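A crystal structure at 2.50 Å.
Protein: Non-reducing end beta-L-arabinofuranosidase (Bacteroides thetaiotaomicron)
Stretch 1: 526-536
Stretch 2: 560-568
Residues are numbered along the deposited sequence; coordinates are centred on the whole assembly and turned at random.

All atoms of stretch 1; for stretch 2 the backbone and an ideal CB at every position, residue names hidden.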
# COMPACT_ATOMS: atom_id res chain seq x y z
N ALA A 526 15.74 0.63 -31.40
CA ALA A 526 14.36 0.83 -30.92
C ALA A 526 13.69 1.76 -31.91
O ALA A 526 14.36 2.61 -32.50
CB ALA A 526 14.32 1.42 -29.52
N GLY A 527 12.39 1.59 -32.11
CA GLY A 527 11.69 2.37 -33.13
C GLY A 527 11.28 3.70 -32.55
O GLY A 527 12.04 4.35 -31.83
N ALA A 528 10.06 4.10 -32.89
CA ALA A 528 9.29 4.98 -32.01
C ALA A 528 8.75 4.07 -30.91
O ALA A 528 8.49 2.89 -31.13
CB ALA A 528 8.14 5.64 -32.76
N PHE A 529 8.64 4.63 -29.71
CA PHE A 529 7.96 4.00 -28.59
C PHE A 529 7.55 5.11 -27.63
O PHE A 529 8.12 6.21 -27.68
CB PHE A 529 8.85 2.96 -27.90
CG PHE A 529 10.07 3.54 -27.24
CD1 PHE A 529 11.22 3.78 -27.98
CD2 PHE A 529 10.07 3.85 -25.90
CE1 PHE A 529 12.35 4.33 -27.38
CE2 PHE A 529 11.20 4.40 -25.29
CZ PHE A 529 12.34 4.64 -26.02
N SER A 530 6.58 4.81 -26.76
CA SER A 530 5.96 5.85 -25.92
C SER A 530 6.56 6.01 -24.52
O SER A 530 7.19 5.09 -23.97
CB SER A 530 4.45 5.60 -25.81
OG SER A 530 3.78 5.88 -27.02
N LEU A 531 6.39 7.20 -23.96
CA LEU A 531 6.59 7.41 -22.53
C LEU A 531 5.28 7.92 -21.99
O LEU A 531 4.84 9.01 -22.36
CB LEU A 531 7.69 8.44 -22.24
CG LEU A 531 9.14 7.98 -22.42
CD1 LEU A 531 10.10 9.07 -21.94
CD2 LEU A 531 9.44 6.68 -21.70
N PHE A 532 4.66 7.15 -21.11
CA PHE A 532 3.35 7.51 -20.56
C PHE A 532 3.56 8.14 -19.21
O PHE A 532 4.36 7.63 -18.41
CB PHE A 532 2.48 6.29 -20.40
CG PHE A 532 2.22 5.54 -21.66
CD1 PHE A 532 3.15 4.64 -22.16
CD2 PHE A 532 1.01 5.68 -22.33
CE1 PHE A 532 2.90 3.91 -23.32
CE2 PHE A 532 0.74 4.95 -23.48
CZ PHE A 532 1.70 4.07 -23.98
N PHE A 533 2.83 9.22 -18.93
CA PHE A 533 2.86 9.89 -17.61
C PHE A 533 1.49 9.91 -16.99
O PHE A 533 0.54 10.47 -17.56
CB PHE A 533 3.38 11.33 -17.73
CG PHE A 533 4.76 11.40 -18.28
CD1 PHE A 533 4.98 11.28 -19.66
CD2 PHE A 533 5.85 11.50 -17.43
CE1 PHE A 533 6.26 11.29 -20.17
CE2 PHE A 533 7.12 11.52 -17.93
CZ PHE A 533 7.33 11.41 -19.30
N ARG A 534 1.36 9.29 -15.83
CA ARG A 534 0.08 9.29 -15.15
C ARG A 534 -0.26 10.74 -14.77
O ARG A 534 0.60 11.46 -14.29
CB ARG A 534 0.10 8.38 -13.92
CG ARG A 534 -1.23 8.26 -13.20
CD ARG A 534 -1.19 7.19 -12.15
NE ARG A 534 -0.39 7.65 -11.04
CZ ARG A 534 -0.82 8.43 -10.06
NH1 ARG A 534 0.03 8.80 -9.08
NH2 ARG A 534 -2.09 8.85 -10.02
N ILE A 535 -1.48 11.16 -15.06
CA ILE A 535 -2.05 12.37 -14.47
C ILE A 535 -2.89 11.99 -13.24
O ILE A 535 -3.95 11.38 -13.41
CB ILE A 535 -2.96 13.10 -15.46
CG1 ILE A 535 -2.25 13.29 -16.82
CG2 ILE A 535 -3.43 14.41 -14.84
CD1 ILE A 535 -0.82 13.79 -16.71
N PRO A 536 -2.41 12.34 -12.01
CA PRO A 536 -3.19 12.08 -10.78
C PRO A 536 -4.63 12.58 -10.77
O PRO A 536 -4.93 13.61 -11.37
CB PRO A 536 -2.37 12.78 -9.69
CG PRO A 536 -0.97 12.67 -10.17
CD PRO A 536 -1.03 12.73 -11.68
N UNK A 560 -3.43 8.10 -18.47
CA UNK A 560 -2.03 8.33 -18.92
C UNK A 560 -1.93 9.31 -20.07
O UNK A 560 -2.63 9.15 -21.08
CB UNK A 560 -1.39 7.01 -19.34
N UNK A 561 -1.03 10.30 -19.92
CA UNK A 561 -0.61 11.15 -21.05
C UNK A 561 0.49 10.40 -21.80
O UNK A 561 1.53 10.08 -21.22
CB UNK A 561 -0.12 12.52 -20.58
N UNK A 562 0.24 10.10 -23.08
CA UNK A 562 1.17 9.36 -23.93
C UNK A 562 2.06 10.35 -24.69
O UNK A 562 1.61 11.41 -25.09
CB UNK A 562 0.41 8.45 -24.90
N UNK A 563 3.33 9.99 -24.87
CA UNK A 563 4.26 10.78 -25.69
C UNK A 563 4.99 9.82 -26.62
O UNK A 563 5.99 9.24 -26.22
CB UNK A 563 5.25 11.57 -24.83
N UNK A 564 4.47 9.63 -27.84
CA UNK A 564 5.08 8.70 -28.79
C UNK A 564 6.07 9.42 -29.68
O UNK A 564 5.74 10.43 -30.31
CB UNK A 564 4.01 8.01 -29.64
N UNK A 565 7.29 8.88 -29.77
CA UNK A 565 8.45 9.63 -30.25
C UNK A 565 9.58 8.64 -30.52
O UNK A 565 9.68 7.61 -29.86
CB UNK A 565 8.88 10.70 -29.24
N UNK A 566 10.43 8.93 -31.51
CA UNK A 566 11.67 8.17 -31.68
C UNK A 566 12.67 8.86 -30.77
O UNK A 566 13.19 9.92 -31.10
CB UNK A 566 12.14 8.12 -33.13
N UNK A 567 12.91 8.27 -29.61
CA UNK A 567 13.68 8.93 -28.55
C UNK A 567 15.16 8.78 -28.86
O UNK A 567 15.61 7.69 -29.23
CB UNK A 567 13.35 8.35 -27.17
N UNK A 568 15.89 9.88 -28.71
CA UNK A 568 17.35 9.94 -28.87
C UNK A 568 17.96 10.08 -27.49
O UNK A 568 17.31 10.59 -26.57
CB UNK A 568 17.78 11.10 -29.78

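The two stretches pair as antiparallel strands. In the extended backbone of 560-565, successive side chains alternate between the two faces. One face carries S530, F532 and R534; the other carries F529, L531 and F533.

Position 560 pairs with R534 without backbone hydrogen bonds. Its ideal CB lies 4.1 Å from F532 CD2, on the F532 and R534 face. A large apolar or aromatic side chain could use that surface. The residue is Y560. Its ring covers both neighbours, with CD1 4.0 Å from F532 CB and CE1 3.8 Å from R534 CB. Its hydroxyl bonds elsewhere in the structure.

Position 561 forms a hydrogen-bonded pair with F533. Its ideal CB is 3.7 Å from F533 O and 4.1 Å from I535 CD1, which favours a small apolar residue, though others are possible. It is A561. Its N donates to F533 O at 2.8 Å, and its O accepts from F533 N at 2.8 Å.

Position 562 points to the face of S530 and F532. Its ideal CB is 3.8 Å from F532 CE2. A chain with an aliphatic stem and a polar end would suit both; Glu, Gln or Lys are candidates. It is E562. CG packs 3.5 Å from F532 CE2, and the extended chain lets OE2 accept a hydrogen bond from S530 OG at 2.7 Å.

Position 563 turns to the L531 and F533 face, with its ideal CB 4.8 Å from F533 CE1. Val, Ile or Thr would fit the extended backbone. It is V563, whose CG2 lies 4.2 Å from F533 CE1. Its O accepts from L531 N at 3.1 Å.

Position 564 has its ideal CB 3.4 Å from S530 OG, so a small or polar residue such as Ser, Asn or Asp is reasonable. It is N564. OD1 comes 3.2 Å from S530 OG.

Position 565 shares the face of F529, but its ideal CB meets little, so many residues would do. It is R565. Its O accepts from F529 N at 3.2 Å.

Position 566 points sideways near G527 and A528; a small or polar residue is adequate. It is T566, with CG2 3.5 Å from G527 O.

Position 567 points toward stretch 1, its ideal CB 4.0 Å from F529 CZ. L531 offers further apolar surface and F529 O an acceptor. A large aromatic suits, Trp especially. It is W567. NE1 donates to F529 O at 2.6 Å. The indole sets its edge toward the F529 ring face, while L531 CD1 sits over its six-membered ring.

Position 568 is out of reach of stretch 1, which sets no preference there. It is K568.

Stretch 2 (560-568) YAEVNRTWK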
# COMPACT_ATOMS: atom_id res chain seq x y z
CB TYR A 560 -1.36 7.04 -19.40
CG TYR A 560 -1.10 6.06 -18.30
CD1 TYR A 560 -0.09 6.29 -17.37
CD2 TYR A 560 -1.87 4.90 -18.17
CE1 TYR A 560 0.15 5.40 -16.34
CE2 TYR A 560 -1.63 4.01 -17.15
CZ TYR A 560 -0.62 4.26 -16.24
OH TYR A 560 -0.40 3.35 -15.25
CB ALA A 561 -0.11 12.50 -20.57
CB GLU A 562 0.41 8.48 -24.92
CG GLU A 562 1.29 7.56 -25.75
CD GLU A 562 0.52 6.73 -26.76
OE1 GLU A 562 -0.70 6.93 -26.92
OE2 GLU A 562 1.15 5.86 -27.40
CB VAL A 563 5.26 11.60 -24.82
CG1 VAL A 563 6.14 12.50 -25.68
CG2 VAL A 563 4.52 12.47 -23.81
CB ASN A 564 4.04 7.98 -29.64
CG ASN A 564 4.65 6.84 -30.44
OD1 ASN A 564 5.20 5.87 -29.88
ND2 ASN A 564 4.57 6.94 -31.76
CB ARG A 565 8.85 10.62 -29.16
CG ARG A 565 9.94 11.61 -29.50
CD ARG A 565 9.46 12.66 -30.50
NE ARG A 565 8.36 13.46 -29.95
CZ ARG A 565 8.48 14.61 -29.27
NH1 ARG A 565 9.69 15.15 -29.04
NH2 ARG A 565 7.39 15.23 -28.82
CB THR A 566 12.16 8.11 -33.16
OG1 THR A 566 11.15 7.49 -33.97
CG2 THR A 566 13.43 7.27 -33.28
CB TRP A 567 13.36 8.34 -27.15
CG TRP A 567 11.92 8.43 -26.77
CD1 TRP A 567 10.95 7.49 -26.99
CD2 TRP A 567 11.27 9.53 -26.14
NE1 TRP A 567 9.74 7.94 -26.52
CE2 TRP A 567 9.91 9.20 -26.00
CE3 TRP A 567 11.70 10.78 -25.67
CZ2 TRP A 567 8.99 10.06 -25.40
CZ3 TRP A 567 10.80 11.62 -25.09
CH2 TRP A 567 9.45 11.25 -24.95
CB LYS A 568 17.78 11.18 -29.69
CG LYS A 568 17.01 11.45 -30.99
CD LYS A 568 17.26 10.38 -32.06
CE LYS A 568 16.11 10.28 -33.06
NZ LYS A 568 15.63 11.59 -33.59
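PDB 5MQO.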